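Aminopeptidase C (Lactobacillus rhamnosus, PDB 4K7C) probably acts as a cysteine aminopeptidase of the papain-like C1 family, removing residues from the N-terminus of peptides. Local coordinates at residues A[268-273]-A[434-439]; A[307-310]-A[314-317]; A[338-341]-A[345-348]; A[407-412]-A[440-445]. All coordinates share one frame; numbering follows the deposited sequence.

Contact 1: A[268-273]-A[434-439]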
loop_
_atom_site.group_PDB
_atom_site.type_symbol
_atom_site.label_atom_id
_atom_site.label_comp_id
_atom_site.label_asym_id
_atom_site.label_seq_id
_atom_site.Cartn_x
_atom_site.Cartn_y
_atom_site.Cartn_z
ATOM N N THR A 268 -17.094 -20.250 -42.001
ATOM C CA THR A 268 -18.522 -20.492 -41.887
ATOM C C THR A 268 -19.117 -20.623 -43.272
ATOM O O THR A 268 -18.511 -20.229 -44.286
ATOM C CB THR A 268 -19.207 -19.416 -41.047
ATOM O OG1 THR A 268 -18.914 -18.119 -41.546
ATOM C CG2 THR A 268 -18.779 -19.548 -39.547
ATOM N N ALA A 269 -20.287 -21.240 -43.327
ATOM C CA ALA A 269 -20.872 -21.588 -44.647
ATOM C C ALA A 269 -21.255 -20.360 -45.495
ATOM O O ALA A 269 -21.233 -20.430 -46.724
ATOM C CB ALA A 269 -22.071 -22.488 -44.437
ATOM N N ASP A 270 -21.618 -19.260 -44.861
ATOM C CA ASP A 270 -21.988 -18.040 -45.585
ATOM C C ASP A 270 -20.763 -17.283 -46.156
ATOM O O ASP A 270 -20.940 -16.247 -46.785
ATOM C CB ASP A 270 -22.777 -17.091 -44.658
ATOM C CG ASP A 270 -21.938 -16.576 -43.447
ATOM O OD1 ASP A 270 -21.193 -17.399 -42.817
ATOM O OD2 ASP A 270 -22.069 -15.352 -43.077
ATOM N N LYS A 271 -19.538 -17.744 -45.862
ATOM C CA LYS A 271 -18.318 -17.022 -46.232
ATOM C C LYS A 271 -17.322 -17.871 -46.990
ATOM O O LYS A 271 -16.240 -18.223 -46.485
ATOM C CB LYS A 271 -17.680 -16.402 -44.977
ATOM C CG LYS A 271 -18.586 -15.478 -44.262
ATOM C CD LYS A 271 -17.944 -14.963 -42.979
ATOM C CE LYS A 271 -18.740 -13.796 -42.364
ATOM N NZ LYS A 271 -19.924 -14.182 -41.563
ATOM N N PRO A 272 -17.647 -18.209 -48.265
ATOM C CA PRO A 272 -16.633 -18.920 -48.984
ATOM C C PRO A 272 -15.338 -18.119 -49.116
ATOM O O PRO A 272 -15.362 -16.868 -49.179
ATOM C CB PRO A 272 -17.261 -19.148 -50.386
ATOM C CG PRO A 272 -18.446 -18.266 -50.458
ATOM C CD PRO A 272 -18.894 -18.050 -49.045
ATOM N N TYR A 273 -14.266 -18.868 -49.213
ATOM C CA TYR A 273 -12.910 -18.343 -49.266
ATOM C C TYR A 273 -12.611 -17.670 -50.617
ATOM O O TYR A 273 -13.309 -17.893 -51.636
ATOM C CB TYR A 273 -11.925 -19.411 -48.999
ATOM C CG TYR A 273 -11.992 -20.045 -47.617
ATOM C CD1 TYR A 273 -12.036 -19.252 -46.460
ATOM C CD2 TYR A 273 -11.940 -21.461 -47.452
ATOM C CE1 TYR A 273 -12.076 -19.819 -45.187
ATOM C CE2 TYR A 273 -11.996 -22.030 -46.180
ATOM C CZ TYR A 273 -12.066 -21.187 -45.055
ATOM O OH TYR A 273 -12.080 -21.658 -43.785
ATOM N N THR A 434 -19.289 -9.012 -51.009
ATOM C CA THR A 434 -20.414 -9.538 -50.256
ATOM C C THR A 434 -20.642 -8.709 -48.962
ATOM O O THR A 434 -19.712 -8.502 -48.160
ATOM C CB THR A 434 -20.122 -10.987 -49.873
ATOM O OG1 THR A 434 -19.773 -11.742 -51.051
ATOM C CG2 THR A 434 -21.286 -11.622 -49.141
ATOM N N VAL A 435 -21.875 -8.266 -48.782
ATOM C CA VAL A 435 -22.233 -7.366 -47.715
ATOM C C VAL A 435 -22.777 -8.229 -46.587
ATOM O O VAL A 435 -23.733 -8.878 -46.753
ATOM C CB VAL A 435 -23.192 -6.277 -48.178
ATOM C CG1 VAL A 435 -23.596 -5.345 -47.039
ATOM C CG2 VAL A 435 -22.566 -5.460 -49.327
ATOM N N LEU A 436 -22.047 -8.308 -45.492
ATOM C CA LEU A 436 -22.516 -8.986 -44.295
ATOM C C LEU A 436 -23.461 -8.073 -43.528
ATOM O O LEU A 436 -23.382 -6.840 -43.604
ATOM C CB LEU A 436 -21.321 -9.373 -43.450
ATOM C CG LEU A 436 -20.292 -10.238 -44.196
ATOM C CD1 LEU A 436 -18.964 -10.342 -43.462
ATOM C CD2 LEU A 436 -20.868 -11.599 -44.555
ATOM N N ALA A 437 -24.320 -8.689 -42.733
ATOM C CA ALA A 437 -25.226 -7.985 -41.832
ATOM C C ALA A 437 -24.455 -7.168 -40.752
ATOM O O ALA A 437 -23.386 -7.484 -40.353
ATOM C CB ALA A 437 -26.164 -9.023 -41.149
ATOM N N PRO A 438 -25.068 -6.097 -40.192
ATOM C CA PRO A 438 -24.323 -5.220 -39.242
ATOM C C PRO A 438 -23.747 -5.929 -37.993
ATOM O O PRO A 438 -22.694 -5.544 -37.427
ATOM C CB PRO A 438 -25.384 -4.185 -38.836
ATOM C CG PRO A 438 -26.327 -4.144 -39.996
ATOM C CD PRO A 438 -26.372 -5.526 -40.578
ATOM N N TRP A 439 -24.503 -6.931 -37.568
ATOM C CA TRP A 439 -24.293 -7.707 -36.331
ATOM C C TRP A 439 -23.497 -8.962 -36.701
ATOM O O TRP A 439 -23.357 -9.884 -35.896
ATOM C CB TRP A 439 -25.693 -8.114 -35.739
ATOM C CG TRP A 439 -26.688 -8.578 -36.756
ATOM C CD1 TRP A 439 -26.788 -9.811 -37.319
ATOM C CD2 TRP A 439 -27.677 -7.780 -37.369
ATOM N NE1 TRP A 439 -27.805 -9.829 -38.273
ATOM C CE2 TRP A 439 -28.407 -8.602 -38.262
ATOM C CE3 TRP A 439 -28.057 -6.451 -37.222
ATOM C CZ2 TRP A 439 -29.418 -8.094 -39.069
ATOM C CZ3 TRP A 439 -29.096 -5.979 -37.981
ATOM C CH2 TRP A 439 -29.750 -6.779 -38.902
#

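Contact 2: A[307-310]-A[314-317]. With GOL (glycerol), chain C.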
loop_
_atom_site.group_PDB
_atom_site.type_symbol
_atom_site.label_atom_id
_atom_site.label_comp_id
_atom_site.label_asym_id
_atom_site.label_seq_id
_atom_site.Cartn_x
_atom_site.Cartn_y
_atom_site.Cartn_z
ATOM N N LYS A 307 5.484 -15.200 -43.939
ATOM C CA LYS A 307 6.185 -14.548 -45.041
ATOM C C LYS A 307 6.491 -13.067 -44.699
ATOM O O LYS A 307 7.638 -12.566 -44.812
ATOM C CB LYS A 307 5.318 -14.682 -46.296
ATOM C CG LYS A 307 6.064 -14.311 -47.541
ATOM C CD LYS A 307 5.219 -14.593 -48.772
ATOM C CE LYS A 307 6.053 -14.398 -50.036
ATOM N NZ LYS A 307 5.107 -14.440 -51.174
ATOM N N GLN A 308 5.506 -12.383 -44.161
ATOM C CA GLN A 308 5.665 -10.996 -43.761
ATOM C C GLN A 308 6.687 -10.864 -42.593
ATOM O O GLN A 308 7.603 -10.015 -42.606
ATOM C CB GLN A 308 4.282 -10.366 -43.468
ATOM C CG GLN A 308 4.321 -8.894 -43.185
ATOM C CD GLN A 308 3.032 -8.175 -43.490
ATOM O OE1 GLN A 308 2.448 -8.349 -44.567
ATOM N NE2 GLN A 308 2.574 -7.341 -42.548
ATOM N N LEU A 309 6.535 -11.704 -41.571
ATOM C CA LEU A 309 7.545 -11.748 -40.498
ATOM C C LEU A 309 8.971 -12.029 -40.985
ATOM O O LEU A 309 9.924 -11.388 -40.548
ATOM C CB LEU A 309 7.107 -12.766 -39.374
ATOM C CG LEU A 309 5.829 -12.299 -38.640
ATOM C CD1 LEU A 309 5.349 -13.432 -37.732
ATOM C CD2 LEU A 309 6.093 -11.035 -37.794
ATOM N N LYS A 310 9.115 -12.956 -41.935
ATOM C CA LYS A 310 10.430 -13.363 -42.398
ATOM C C LYS A 310 11.081 -12.211 -43.210
ATOM O O LYS A 310 12.300 -12.073 -43.255
ATOM C CB LYS A 310 10.325 -14.626 -43.232
ATOM C CG LYS A 310 10.214 -15.915 -42.470
ATOM C CD LYS A 310 10.151 -17.051 -43.489
ATOM C CE LYS A 310 10.392 -18.371 -42.837
ATOM N NZ LYS A 310 10.107 -19.448 -43.826
ATOM N N SER A 314 6.266 -6.531 -38.986
ATOM C CA SER A 314 5.251 -6.910 -38.004
ATOM C C SER A 314 3.847 -6.980 -38.594
ATOM O O SER A 314 3.547 -6.461 -39.704
ATOM C CB SER A 314 5.368 -5.940 -36.795
ATOM O OG SER A 314 4.945 -4.624 -37.070
ATOM N N VAL A 315 2.970 -7.680 -37.938
ATOM C CA VAL A 315 1.682 -7.959 -38.531
ATOM C C VAL A 315 0.526 -7.627 -37.567
ATOM O O VAL A 315 0.406 -8.288 -36.507
ATOM C CB VAL A 315 1.578 -9.468 -38.948
ATOM C CG1 VAL A 315 0.255 -9.808 -39.561
ATOM C CG2 VAL A 315 2.691 -9.918 -39.916
ATOM N N TRP A 316 -0.314 -6.656 -37.899
ATOM C CA TRP A 316 -1.478 -6.351 -37.120
ATOM C C TRP A 316 -2.441 -7.541 -37.223
ATOM O O TRP A 316 -2.625 -8.127 -38.320
ATOM C CB TRP A 316 -2.167 -5.113 -37.675
ATOM C CG TRP A 316 -3.307 -4.500 -36.988
ATOM C CD1 TRP A 316 -3.322 -3.358 -36.302
ATOM C CD2 TRP A 316 -4.721 -4.894 -37.069
ATOM N NE1 TRP A 316 -4.552 -3.020 -35.896
ATOM C CE2 TRP A 316 -5.445 -3.949 -36.334
ATOM C CE3 TRP A 316 -5.384 -6.026 -37.539
ATOM C CZ2 TRP A 316 -6.807 -4.021 -36.156
ATOM C CZ3 TRP A 316 -6.750 -6.068 -37.417
ATOM C CH2 TRP A 316 -7.465 -5.103 -36.716
ATOM N N PHE A 317 -2.957 -7.947 -36.057
ATOM C CA PHE A 317 -3.941 -9.045 -36.000
ATOM C C PHE A 317 -5.022 -8.880 -34.981
ATOM O O PHE A 317 -4.810 -8.245 -33.952
ATOM C CB PHE A 317 -3.237 -10.437 -35.804
ATOM C CG PHE A 317 -2.843 -10.768 -34.398
ATOM C CD1 PHE A 317 -1.710 -10.218 -33.846
ATOM C CD2 PHE A 317 -3.561 -11.704 -33.669
ATOM C CE1 PHE A 317 -1.320 -10.484 -32.565
ATOM C CE2 PHE A 317 -3.116 -12.055 -32.377
ATOM C CZ PHE A 317 -1.988 -11.438 -31.839
HETATM C C1 GOL C . 1.947 -2.933 -41.637
HETATM O O1 GOL C . 3.048 -2.926 -42.562
HETATM C C2 GOL C . 0.884 -3.971 -41.994
HETATM O O2 GOL C . 1.360 -5.076 -42.779
HETATM C C3 GOL C . 0.071 -4.344 -40.757
HETATM O O3 GOL C . -0.112 -5.713 -40.467
#

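Contact 3: A[338-341]-A[345-348]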
loop_
_atom_site.group_PDB
_atom_site.type_symbol
_atom_site.label_atom_id
_atom_site.label_comp_id
_atom_site.label_asym_id
_atom_site.label_seq_id
_atom_site.Cartn_x
_atom_site.Cartn_y
_atom_site.Cartn_z
ATOM N N LYS A 338 -6.930 -26.698 -18.262
ATOM C CA LYS A 338 -7.560 -27.982 -18.618
ATOM C C LYS A 338 -8.893 -28.089 -17.947
ATOM O O LYS A 338 -9.080 -28.838 -16.965
ATOM C CB LYS A 338 -6.655 -29.122 -18.243
ATOM C CG LYS A 338 -5.412 -29.171 -19.058
ATOM C CD LYS A 338 -5.649 -29.583 -20.527
ATOM C CE LYS A 338 -4.422 -29.800 -21.354
ATOM N NZ LYS A 338 -4.756 -30.145 -22.790
ATOM N N LYS A 339 -9.817 -27.263 -18.426
ATOM C CA LYS A 339 -11.153 -27.252 -17.857
ATOM C C LYS A 339 -11.964 -28.503 -18.105
ATOM O O LYS A 339 -12.641 -28.965 -17.200
ATOM C CB LYS A 339 -11.948 -26.025 -18.290
ATOM C CG LYS A 339 -11.320 -24.754 -17.834
ATOM C CD LYS A 339 -11.781 -23.568 -18.651
ATOM C CE LYS A 339 -11.165 -22.280 -18.143
ATOM N NZ LYS A 339 -11.451 -21.174 -19.101
ATOM N N ASP A 340 -11.845 -29.090 -19.291
ATOM C CA ASP A 340 -12.628 -30.302 -19.637
ATOM C C ASP A 340 -12.250 -31.406 -18.651
ATOM O O ASP A 340 -13.112 -32.080 -18.109
ATOM C CB ASP A 340 -12.404 -30.772 -21.085
ATOM C CG ASP A 340 -12.566 -29.664 -22.166
ATOM O OD1 ASP A 340 -12.057 -28.495 -21.988
ATOM O OD2 ASP A 340 -13.174 -30.004 -23.234
ATOM N N ASP A 341 -10.955 -31.528 -18.389
ATOM C CA ASP A 341 -10.475 -32.515 -17.445
ATOM C C ASP A 341 -11.004 -32.238 -16.044
ATOM O O ASP A 341 -11.541 -33.143 -15.336
ATOM C CB ASP A 341 -8.970 -32.411 -17.278
ATOM C CG ASP A 341 -8.174 -33.040 -18.418
ATOM O OD1 ASP A 341 -8.767 -33.778 -19.260
ATOM O OD2 ASP A 341 -6.923 -32.818 -18.417
ATOM N N THR A 345 -16.076 -32.814 -18.460
ATOM C CA THR A 345 -17.136 -32.359 -19.358
ATOM C C THR A 345 -16.409 -31.913 -20.622
ATOM O O THR A 345 -15.354 -31.263 -20.555
ATOM C CB THR A 345 -17.901 -31.166 -18.765
ATOM O OG1 THR A 345 -18.578 -31.580 -17.595
ATOM C CG2 THR A 345 -18.938 -30.577 -19.718
ATOM N N ASP A 346 -16.990 -32.227 -21.762
ATOM C CA ASP A 346 -16.413 -31.821 -23.048
ATOM C C ASP A 346 -16.946 -30.447 -23.376
ATOM O O ASP A 346 -18.156 -30.237 -23.467
ATOM C CB ASP A 346 -16.826 -32.881 -24.080
ATOM C CG ASP A 346 -16.202 -32.615 -25.471
ATOM O OD1 ASP A 346 -15.627 -31.539 -25.712
ATOM O OD2 ASP A 346 -16.251 -33.525 -26.292
ATOM N N PHE A 347 -16.036 -29.483 -23.591
ATOM C CA PHE A 347 -16.403 -28.092 -23.853
ATOM C C PHE A 347 -16.025 -27.658 -25.298
ATOM O O PHE A 347 -16.026 -26.477 -25.623
ATOM C CB PHE A 347 -15.693 -27.162 -22.888
ATOM C CG PHE A 347 -16.148 -27.268 -21.456
ATOM C CD1 PHE A 347 -17.417 -26.909 -21.077
ATOM C CD2 PHE A 347 -15.264 -27.723 -20.502
ATOM C CE1 PHE A 347 -17.802 -27.016 -19.750
ATOM C CE2 PHE A 347 -15.638 -27.852 -19.183
ATOM C CZ PHE A 347 -16.896 -27.434 -18.800
ATOM N N THR A 348 -15.708 -28.629 -26.136
ATOM C CA THR A 348 -15.246 -28.410 -27.542
ATOM C C THR A 348 -16.290 -27.863 -28.422
ATOM O O THR A 348 -17.417 -28.356 -28.474
ATOM C CB THR A 348 -14.810 -29.754 -28.149
ATOM O OG1 THR A 348 -13.792 -30.299 -27.323
ATOM C CG2 THR A 348 -14.147 -29.550 -29.543
HETATM O O HOH W 1 -12.219 -28.694 -25.404
#

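Contact 4: A[407-412]-A[440-445]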
loop_
_atom_site.group_PDB
_atom_site.type_symbol
_atom_site.label_atom_id
_atom_site.label_comp_id
_atom_site.label_asym_id
_atom_site.label_seq_id
_atom_site.Cartn_x
_atom_site.Cartn_y
_atom_site.Cartn_z
ATOM N N PHE A 407 -8.394 -18.919 -32.496
ATOM C CA PHE A 407 -8.857 -17.678 -31.949
ATOM C C PHE A 407 -8.363 -16.404 -32.653
ATOM O O PHE A 407 -8.804 -15.305 -32.310
ATOM C CB PHE A 407 -8.597 -17.561 -30.411
ATOM C CG PHE A 407 -9.268 -18.651 -29.644
ATOM C CD1 PHE A 407 -10.648 -18.834 -29.746
ATOM C CD2 PHE A 407 -8.547 -19.603 -28.983
ATOM C CE1 PHE A 407 -11.281 -19.884 -29.056
ATOM C CE2 PHE A 407 -9.174 -20.657 -28.310
ATOM C CZ PHE A 407 -10.549 -20.787 -28.357
ATOM N N VAL A 408 -7.492 -16.574 -33.622
ATOM C CA VAL A 408 -7.147 -15.441 -34.500
ATOM C C VAL A 408 -8.079 -15.420 -35.721
ATOM O O VAL A 408 -8.205 -16.464 -36.431
ATOM C CB VAL A 408 -5.729 -15.531 -34.973
ATOM C CG1 VAL A 408 -5.357 -14.425 -36.064
ATOM C CG2 VAL A 408 -4.773 -15.452 -33.805
ATOM N N TYR A 409 -8.689 -14.257 -35.956
ATOM C CA TYR A 409 -9.630 -14.066 -37.029
ATOM C C TYR A 409 -9.170 -13.123 -38.143
ATOM O O TYR A 409 -9.743 -13.221 -39.221
ATOM C CB TYR A 409 -10.944 -13.570 -36.541
ATOM C CG TYR A 409 -11.614 -14.501 -35.504
ATOM C CD1 TYR A 409 -12.298 -15.593 -35.914
ATOM C CD2 TYR A 409 -11.572 -14.218 -34.132
ATOM C CE1 TYR A 409 -12.889 -16.489 -35.037
ATOM C CE2 TYR A 409 -12.231 -15.088 -33.237
ATOM C CZ TYR A 409 -12.896 -16.215 -33.698
ATOM O OH TYR A 409 -13.525 -17.072 -32.819
ATOM N N GLN A 410 -8.153 -12.299 -37.894
ATOM C CA GLN A 410 -7.734 -11.308 -38.874
ATOM C C GLN A 410 -6.254 -11.018 -38.805
ATOM O O GLN A 410 -5.684 -10.979 -37.715
ATOM C CB GLN A 410 -8.424 -10.003 -38.571
ATOM C CG GLN A 410 -9.913 -9.985 -38.646
ATOM C CD GLN A 410 -10.379 -8.578 -38.441
ATOM O OE1 GLN A 410 -11.593 -8.250 -38.494
ATOM N NE2 GLN A 410 -9.409 -7.726 -38.161
ATOM N N VAL A 411 -5.640 -10.845 -39.981
ATOM C CA VAL A 411 -4.271 -10.340 -40.086
ATOM C C VAL A 411 -4.301 -9.296 -41.245
ATOM O O VAL A 411 -5.183 -9.368 -42.103
ATOM C CB VAL A 411 -3.186 -11.369 -40.428
ATOM C CG1 VAL A 411 -2.833 -12.212 -39.207
ATOM C CG2 VAL A 411 -3.602 -12.268 -41.583
ATOM N N VAL A 412 -3.461 -8.284 -41.134
ATOM C CA VAL A 412 -3.295 -7.317 -42.186
ATOM C C VAL A 412 -1.970 -7.587 -42.870
ATOM O O VAL A 412 -0.882 -7.541 -42.272
ATOM C CB VAL A 412 -3.420 -5.872 -41.692
ATOM C CG1 VAL A 412 -3.162 -4.880 -42.802
ATOM C CG2 VAL A 412 -4.770 -5.612 -41.099
ATOM N N ASP A 440 -23.000 -9.043 -37.930
ATOM C CA ASP A 440 -22.026 -10.129 -38.238
ATOM C C ASP A 440 -20.849 -10.151 -37.299
ATOM O O ASP A 440 -20.340 -9.111 -36.874
ATOM C CB ASP A 440 -21.498 -10.021 -39.693
ATOM C CG ASP A 440 -20.817 -11.312 -40.154
ATOM O OD1 ASP A 440 -19.588 -11.464 -39.926
ATOM O OD2 ASP A 440 -21.525 -12.100 -40.821
ATOM N N PRO A 441 -20.306 -11.377 -36.971
ATOM C CA PRO A 441 -19.175 -11.314 -36.099
ATOM C C PRO A 441 -17.957 -10.640 -36.622
ATOM O O PRO A 441 -17.170 -10.227 -35.818
ATOM C CB PRO A 441 -18.790 -12.766 -35.851
ATOM C CG PRO A 441 -19.748 -13.566 -36.571
ATOM C CD PRO A 441 -20.865 -12.737 -37.057
HETATM N N MSE A 442 -17.745 -10.590 -37.916
HETATM C CA MSE A 442 -16.591 -9.860 -38.463
HETATM C C MSE A 442 -16.793 -8.354 -38.545
HETATM O O MSE A 442 -15.924 -7.636 -39.083
HETATM C CB MSE A 442 -16.383 -10.420 -39.888
HETATM C CG MSE A 442 -15.822 -11.861 -39.918
HETATM SE SE MSE A 442 -14.179 -12.277 -39.039
HETATM C CE MSE A 442 -14.929 -13.359 -37.584
ATOM N N GLY A 443 -17.989 -7.910 -38.179
ATOM C CA GLY A 443 -18.301 -6.493 -37.903
ATOM C C GLY A 443 -17.869 -6.043 -36.503
ATOM O O GLY A 443 -18.061 -4.839 -36.124
ATOM N N ALA A 444 -17.364 -7.017 -35.713
ATOM C CA ALA A 444 -16.842 -6.756 -34.365
ATOM C C ALA A 444 -15.738 -5.709 -34.532
ATOM O O ALA A 444 -14.932 -5.711 -35.509
ATOM C CB ALA A 444 -16.275 -8.001 -33.697
ATOM N N LEU A 445 -15.813 -4.772 -33.603
ATOM C CA LEU A 445 -14.856 -3.718 -33.490
ATOM C C LEU A 445 -14.032 -4.050 -32.232
ATOM O O LEU A 445 -14.567 -4.285 -31.101
ATOM C CB LEU A 445 -15.568 -2.375 -33.303
ATOM C CG LEU A 445 -16.550 -1.842 -34.339
ATOM C CD1 LEU A 445 -16.910 -0.380 -34.060
ATOM C CD2 LEU A 445 -15.996 -1.967 -35.742
#

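Contact 1: A[268-273]-A[434-439]
The flat carboxylate of Asp270 is held at both oxygens and stands beside the side chain of Leu436. Thr268 OG1 meets Asp270 OD1 at 2.7 Å, nearly in line with the C-O bond, while Lys271 NZ takes Asp270 OD2 at 2.9 Å from the syn side, 22° off the carboxylate plane. The Trp439 ring carries Ala437 CB and Pro438 CD on one face, both set toward its rim, and has a cation-pi partner in Arg126. Lys271 and Leu436 form the main contact between the segments. The lysine bends at its last torsion (chi4 81°), which turns NZ back to Asp270 and leaves CE against the fork of Leu436, 3.6 Å from CD1 and 3.8 Å from CD2. The same NZ also makes a salt bridge to Asp440, so one ammonium serves two carboxylates. Replacing Lys271 by an alanine would probably leave Asp270 and Asp440 facing each other without their shared cation and open a gap beside the Leu436 methyls. The turn 268-271 belongs to the loop between strands 260-264 and 275-279, with Thr268 against helix 351-356; strand 434-436 runs parallel to 275-279, and Trp439 packs against helix 126-133.

Contact 2: A[307-310]-A[314-317]
Gln308 leans from its helix over Val315, and its side chain can be followed along one methyl. Gln308 CB lies 3.9 Å from Val315 CG2, Gln308 CG comes to 3.8 Å of the same atom, and Gln308 CD still lies 4.0 Å from it. With CG anti to the backbone N (chi1 -174°) and the chain extended beyond it, the amide is carried past the valine to the strand backbone. There Gln308 NE2 donates to Ser314 O at 3.1 Å with an N-H...O angle of 158°. The acceptor lies in the plane of the glutamine amide, but the donor stands 36° above the carbonyl plane of Ser314. Gln308 NE2 also gives a bond, 2.6 Å long, to O2 of a glycerol that is probably from the crystallisation liquor. The other amide atom, OE1, accepts from Ser414 N, so both ends of the group are engaged and its rotation is fixed. An alanine at Gln308 would probably leave Ser314 O and Ser414 N without these partners and uncover one side of Val315 CG2. Leu309 adds an apolar touch, its CG 4.1 Å from Val315 CG2, the two side chains crossing at about a right angle. The glycerol O3 accepts from Trp316 N at 2.7 Å. The short loop thus turns the end of helix 298-310 into strand 315-319, which runs between antiparallel strands 364-374 and 408-414, with Trp316 packed against helix 70-87.

Contact 3: A[338-341]-A[345-348]
Asp340 OD2 is gripped by a backbone N-H and a water. Phe347 N reaches it at 2.9 Å in a nearly straight bond, although the donor stands 58° above the carboxylate plane; the water gives it a second bond at 2.7 Å and also donates to Thr348 OG1. Asp340 CG sits beside its own backbone N (chi1 -51°), which swings the carboxylate to Phe347 N. Asp346 OD1 collects two bonds of its own: Thr348 N, which closes an Asx turn, and Thr348 OG1 at 2.7 Å on the syn lone pair. Asp340 OD2 and Asp346 OD1 come within 3.8 Å, a like-charge approach that these donors and the water probably ease. The Phe347 ring stands nearly perpendicular to the Asp340 carboxylate (86°), presenting its edge to Asp340 OD1, 3.6 Å from CD2, and to Lys339 O; Thr345 CG2 lies on one face. Thr345 N bonds to Asp340 O at 3.1 Å in the carbonyl plane, tying the loop back to the helix. Short helix 339-343 rests through Lys339 on helix 23-39, and the 345-348 loop leads to helix 351-356 while Thr345, Asp346 and Phe347 pack on Lys179, Lys182 and Leu175 of the second subunit.

Contact 4: A[407-412]-A[440-445]
A classic beta bulge in strand 408-414 presents Tyr409 to the chain's C-terminal tail. Tyr409 and Gln410 both stand opposite Gly318 of strand 315-319, and the near-helical backbone of Tyr409 (psi -17°) marks the irregularity that lets two consecutive side chains point toward the 440-445 segment. That segment is itself locally braced. Asp440 OD1 accepts from Met442 N at 2.9 Å in an Asx turn, on the anti side of the carboxylate, and Gly443 N returns to Asp440 O at 2.9 Å; the two bonds together brace the start of the 3-10 segment 441-443. The other carboxylate oxygen of Asp440 is the one held by Lys271. In bleomycin hydrolase relatives the C-terminal arm lies in the active-site cleft, and this tail is consistent with that arrangement. Met442, a selenomethionine put in as a label, bridges the two parts. Ile264 of strand 260-264 and Leu355 of helix 351-356 also line this residue, and Tyr409 packs on Leu355 too while its hydroxyl bonds to Ser360 OG. Bends at the second and third torsions of Met442 (chi2 -57°, chi3 110°) bring the end of the chain across the tyrosine at about a right angle. The terminal methyl does the touching, obliquely to the ring: Met442 CE lies 4.1 Å from Tyr409 CB and 3.8 Å from Tyr409 CD1.

How the contacts relate
Contacts 1 and 4, centres 12 Å apart, are joined by the salt bridge of Lys271 NZ to Asp440 OD2 at 2.7 Å; their segments alternate along the chain, so the tail is tied to the 268-273 loop and to strand 408-414. Contact 4 meets contact 2 through neighbouring strands, Trp316 O lying 2.9 Å from Val412 N in a probable hydrogen bond. Trp316 N and Val412 O are 4.5 Å apart, and glycerol O3 bonds to both, bridging the two strands. Contact 3 stands apart at a subunit interface, its centre 25 Å from that of contact 4, with nearest atoms of the two about 8 Å apart.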